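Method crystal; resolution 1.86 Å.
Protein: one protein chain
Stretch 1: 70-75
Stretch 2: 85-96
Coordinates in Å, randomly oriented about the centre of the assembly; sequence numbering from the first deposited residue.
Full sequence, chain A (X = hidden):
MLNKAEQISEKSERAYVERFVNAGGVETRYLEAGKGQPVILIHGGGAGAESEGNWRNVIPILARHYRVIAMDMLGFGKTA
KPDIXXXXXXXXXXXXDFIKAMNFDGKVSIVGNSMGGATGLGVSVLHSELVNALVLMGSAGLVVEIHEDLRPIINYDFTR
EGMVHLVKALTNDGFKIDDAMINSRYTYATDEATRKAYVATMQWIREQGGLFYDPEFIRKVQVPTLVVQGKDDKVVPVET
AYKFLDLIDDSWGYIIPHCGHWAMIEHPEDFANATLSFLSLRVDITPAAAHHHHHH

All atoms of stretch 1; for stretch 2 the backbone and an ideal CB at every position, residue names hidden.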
# COMPACT_ATOMS: atom_id res chain seq x y z
N ALA A 70 -1.97 19.16 12.83
CA ALA A 70 -3.07 18.32 13.28
C ALA A 70 -4.18 19.23 13.80
O ALA A 70 -4.05 19.82 14.87
CB ALA A 70 -2.59 17.37 14.37
N MET A 71 -5.27 19.32 13.05
CA MET A 71 -6.40 20.20 13.37
C MET A 71 -7.60 19.53 14.05
O MET A 71 -8.04 18.47 13.62
CB MET A 71 -6.89 20.87 12.08
CG MET A 71 -8.07 21.84 12.25
SD MET A 71 -9.03 22.04 10.70
CE MET A 71 -10.28 20.75 10.94
N ASP A 72 -8.13 20.17 15.09
CA ASP A 72 -9.32 19.65 15.76
C ASP A 72 -10.52 20.13 14.95
O ASP A 72 -10.63 21.33 14.65
CB ASP A 72 -9.44 20.20 17.19
CG ASP A 72 -8.60 19.43 18.19
OD1 ASP A 72 -7.89 18.48 17.79
OD2 ASP A 72 -8.65 19.80 19.38
N MET A 73 -11.40 19.21 14.57
CA MET A 73 -12.57 19.59 13.81
C MET A 73 -13.56 20.41 14.63
O MET A 73 -13.52 20.42 15.86
CB MET A 73 -13.31 18.35 13.30
CG MET A 73 -12.59 17.57 12.20
SD MET A 73 -13.63 16.26 11.53
CE MET A 73 -13.43 15.01 12.80
N LEU A 74 -14.43 21.11 13.92
CA LEU A 74 -15.48 21.92 14.52
C LEU A 74 -16.23 21.07 15.54
O LEU A 74 -16.70 19.98 15.22
CB LEU A 74 -16.45 22.37 13.42
CG LEU A 74 -17.74 23.10 13.78
CD1 LEU A 74 -17.42 24.48 14.34
CD2 LEU A 74 -18.60 23.22 12.53
N GLY A 75 -16.32 21.57 16.77
CA GLY A 75 -17.03 20.85 17.82
C GLY A 75 -16.23 19.81 18.59
O GLY A 75 -16.75 19.22 19.54
N UNK A 85 -26.08 24.10 13.97
CA UNK A 85 -26.44 22.76 13.54
C UNK A 85 -25.13 22.17 13.02
O UNK A 85 -24.52 22.72 12.11
CB UNK A 85 -27.55 22.76 12.49
N UNK A 86 -24.71 21.06 13.61
CA UNK A 86 -23.46 20.41 13.22
C UNK A 86 -23.68 19.44 12.07
O UNK A 86 -23.92 18.26 12.28
CB UNK A 86 -22.84 19.68 14.41
N UNK A 87 -23.60 19.97 10.84
CA UNK A 87 -23.77 19.16 9.64
C UNK A 87 -22.41 18.83 9.03
O UNK A 87 -21.41 19.46 9.36
CB UNK A 87 -24.65 19.88 8.62
N UNK A 88 -22.38 17.85 8.14
CA UNK A 88 -21.13 17.48 7.48
C UNK A 88 -20.70 18.68 6.64
O UNK A 88 -19.51 18.98 6.52
CB UNK A 88 -21.29 16.22 6.62
N UNK A 89 -21.68 19.40 6.10
CA UNK A 89 -21.40 20.58 5.29
C UNK A 89 -20.63 21.61 6.13
O UNK A 89 -19.70 22.25 5.64
CB UNK A 89 -22.70 21.18 4.75
N UNK A 90 -21.02 21.75 7.39
CA UNK A 90 -20.38 22.70 8.30
C UNK A 90 -18.93 22.31 8.61
O UNK A 90 -18.06 23.17 8.72
CB UNK A 90 -21.18 22.80 9.60
N UNK A 91 -18.67 21.01 8.77
CA UNK A 91 -17.30 20.57 9.04
C UNK A 91 -16.42 20.79 7.81
O UNK A 91 -15.25 21.15 7.93
CB UNK A 91 -17.28 19.10 9.45
N UNK A 92 -16.98 20.57 6.63
CA UNK A 92 -16.23 20.78 5.39
C UNK A 92 -15.86 22.25 5.27
O UNK A 92 -14.70 22.59 4.99
CB UNK A 92 -17.04 20.33 4.17
N UNK A 93 -16.84 23.13 5.49
CA UNK A 93 -16.60 24.57 5.41
C UNK A 93 -15.54 24.97 6.42
O UNK A 93 -14.66 25.80 6.13
CB UNK A 93 -17.89 25.36 5.65
N UNK A 94 -15.62 24.40 7.62
CA UNK A 94 -14.65 24.72 8.66
C UNK A 94 -13.23 24.38 8.22
O UNK A 94 -12.32 25.20 8.37
CB UNK A 94 -14.99 23.97 9.95
N UNK A 95 -13.04 23.18 7.68
CA UNK A 95 -11.72 22.77 7.23
C UNK A 95 -11.24 23.71 6.13
O UNK A 95 -10.07 24.09 6.08
CB UNK A 95 -11.74 21.32 6.74
N UNK A 96 -12.16 24.10 5.25
CA UNK A 96 -11.84 25.03 4.17
C UNK A 96 -11.33 26.35 4.76
O UNK A 96 -10.31 26.88 4.34
CB UNK A 96 -13.06 25.27 3.28

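Position 85 lies beyond the reach of stretch 1, with extended backbone angles, so almost any side chain would do; it is Glu 85, which touches nothing of stretch 1.

At position 86 CA-to-CB points toward stretch 1, yet no atom there comes within 5.5 Å of the ideal CB. A short side chain would leave the gap open, whereas a long or aromatic one could cross it to Leu 74 and the bare CA of Gly 75. The residue is Tyr 86, whose CE1 lies 3.9 Å from Leu 74 CG and 3.7 Å from Gly 75 CA. The glycine matters here: a CB on it would sit 2.7 Å from Tyr 86 CE1, a clash, and its backbone angles call for glycine in any case. The hydroxyl is hydrogen-bonded elsewhere in the structure.

Position 87 points away, just before the helical angles begin at 88, which suits a capping Ser, Thr, Asp or Asn. Thr 87 fills it, its OG1 accepting from the backbone N of position 90 at 3.0 Å.

Positions 88 and 89 find nothing of stretch 1 near their ideal CB atoms, so polar helix formers would serve. They are Gln 88 and Asp 89; the former becomes useful at 91.

Position 90 points sideways, but its ideal CB is only 3.9 Å from Leu 74 CD2. An aliphatic residue would suit, as would a long polar one with an apolar stem. Arg 90 takes the second course: its CG packs 3.4 Å from Leu 74 CD2.

Position 91 also points sideways, and the CA of position 91 is 5.9 Å from Leu 74 CA. Met 73 SD is an apolar neighbour and Leu 74 O a backbone acceptor, so a long side chain with a donor at its end, Lys, Arg or Gln, could use both. Arg 91 does so. Its CD lies 4.0 Å from Met 73 SD, and NH1 donates to a water, at 2.9 Å, that in turn donates to Leu 74 O, also at 2.9 Å. NE and NH2 each donate to Gln 88 OE1 at 2.9 Å, which braces the guanidinium.

Positions 92 and 93 are out of reach, and stretch 1 sets no demand on Ile 92 or Arg 93.

Position 94 points toward stretch 1, its ideal CB 4.1 Å from Leu 74 CB. A flat ring or a medium apolar side chain could enter among Met 71, Met 73 and Leu 74. His 94 lays one ring face under Leu 74 CB, a CH-pi contact 4.2 Å from that atom to the ring centroid. Its CE1 comes 3.6 Å from Met 71 CE and the same distance from Asp 72 O, which lies at the ring edge.

Position 95 points sideways, with Met 71 CE 4.5 Å from its ideal CB; a branched aliphatic or a Met would fit. Leu 95 reaches nearer with its end, placing CD1 3.8 Å from Met 71 SD.

Position 96 is out of reach, leaving the choice free; it is His 96.

Stretch 2 85-96: EYTQDRRIRHLH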
# COMPACT_ATOMS: atom_id res chain seq x y z
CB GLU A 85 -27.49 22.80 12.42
CG GLU A 85 -27.85 21.43 11.88
CD GLU A 85 -28.97 21.46 10.86
OE1 GLU A 85 -28.96 22.34 9.97
OE2 GLU A 85 -29.87 20.60 10.94
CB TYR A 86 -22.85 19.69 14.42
CG TYR A 86 -22.26 20.62 15.46
CD1 TYR A 86 -20.89 20.88 15.50
CD2 TYR A 86 -23.07 21.27 16.39
CE1 TYR A 86 -20.33 21.75 16.43
CE2 TYR A 86 -22.53 22.16 17.33
CZ TYR A 86 -21.16 22.39 17.35
OH TYR A 86 -20.62 23.27 18.26
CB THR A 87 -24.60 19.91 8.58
OG1 THR A 87 -23.83 21.01 8.08
CG2 THR A 87 -25.89 20.44 9.19
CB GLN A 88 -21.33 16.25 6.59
CG GLN A 88 -20.09 15.79 5.83
CD GLN A 88 -18.88 15.60 6.73
OE1 GLN A 88 -19.01 15.32 7.93
NE2 GLN A 88 -17.69 15.73 6.16
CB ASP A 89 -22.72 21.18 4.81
CG ASP A 89 -23.63 20.15 4.18
OD1 ASP A 89 -23.95 19.12 4.84
OD2 ASP A 89 -24.04 20.37 3.02
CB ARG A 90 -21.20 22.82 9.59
CG ARG A 90 -21.06 24.15 10.30
CD ARG A 90 -21.33 25.31 9.35
NE ARG A 90 -21.46 26.58 10.07
CZ ARG A 90 -22.51 26.91 10.81
NH1 ARG A 90 -23.54 26.08 10.92
NH2 ARG A 90 -22.55 28.08 11.43
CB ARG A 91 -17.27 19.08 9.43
CG ARG A 91 -17.62 18.80 10.89
CD ARG A 91 -17.51 17.31 11.21
NE ARG A 91 -18.56 16.54 10.54
CZ ARG A 91 -19.80 16.43 10.99
NH1 ARG A 91 -20.16 17.03 12.12
NH2 ARG A 91 -20.70 15.73 10.30
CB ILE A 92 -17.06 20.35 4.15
CG1 ILE A 92 -17.24 18.83 4.16
CG2 ILE A 92 -16.37 20.82 2.87
CD1 ILE A 92 -18.20 18.31 3.10
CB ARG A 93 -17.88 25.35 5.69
CG ARG A 93 -17.71 26.86 5.57
CD ARG A 93 -18.82 27.61 6.29
NE ARG A 93 -20.15 27.17 5.86
CZ ARG A 93 -21.29 27.57 6.41
NH1 ARG A 93 -22.45 27.12 5.95
NH2 ARG A 93 -21.27 28.42 7.43
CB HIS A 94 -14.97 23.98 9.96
CG HIS A 94 -13.89 24.12 11.00
ND1 HIS A 94 -13.13 23.05 11.43
CD2 HIS A 94 -13.43 25.20 11.67
CE1 HIS A 94 -12.25 23.47 12.31
NE2 HIS A 94 -12.40 24.77 12.48
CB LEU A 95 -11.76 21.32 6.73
CG LEU A 95 -10.47 20.75 6.11
CD1 LEU A 95 -9.31 20.92 7.08
CD2 LEU A 95 -10.68 19.27 5.78
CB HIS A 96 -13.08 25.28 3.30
CG HIS A 96 -13.01 26.54 2.48
ND1 HIS A 96 -13.26 27.79 3.00
CD2 HIS A 96 -12.73 26.73 1.17
CE1 HIS A 96 -13.14 28.69 2.05
NE2 HIS A 96 -12.81 28.08 0.92
O HOH W 1 -18.84 18.29 14.37
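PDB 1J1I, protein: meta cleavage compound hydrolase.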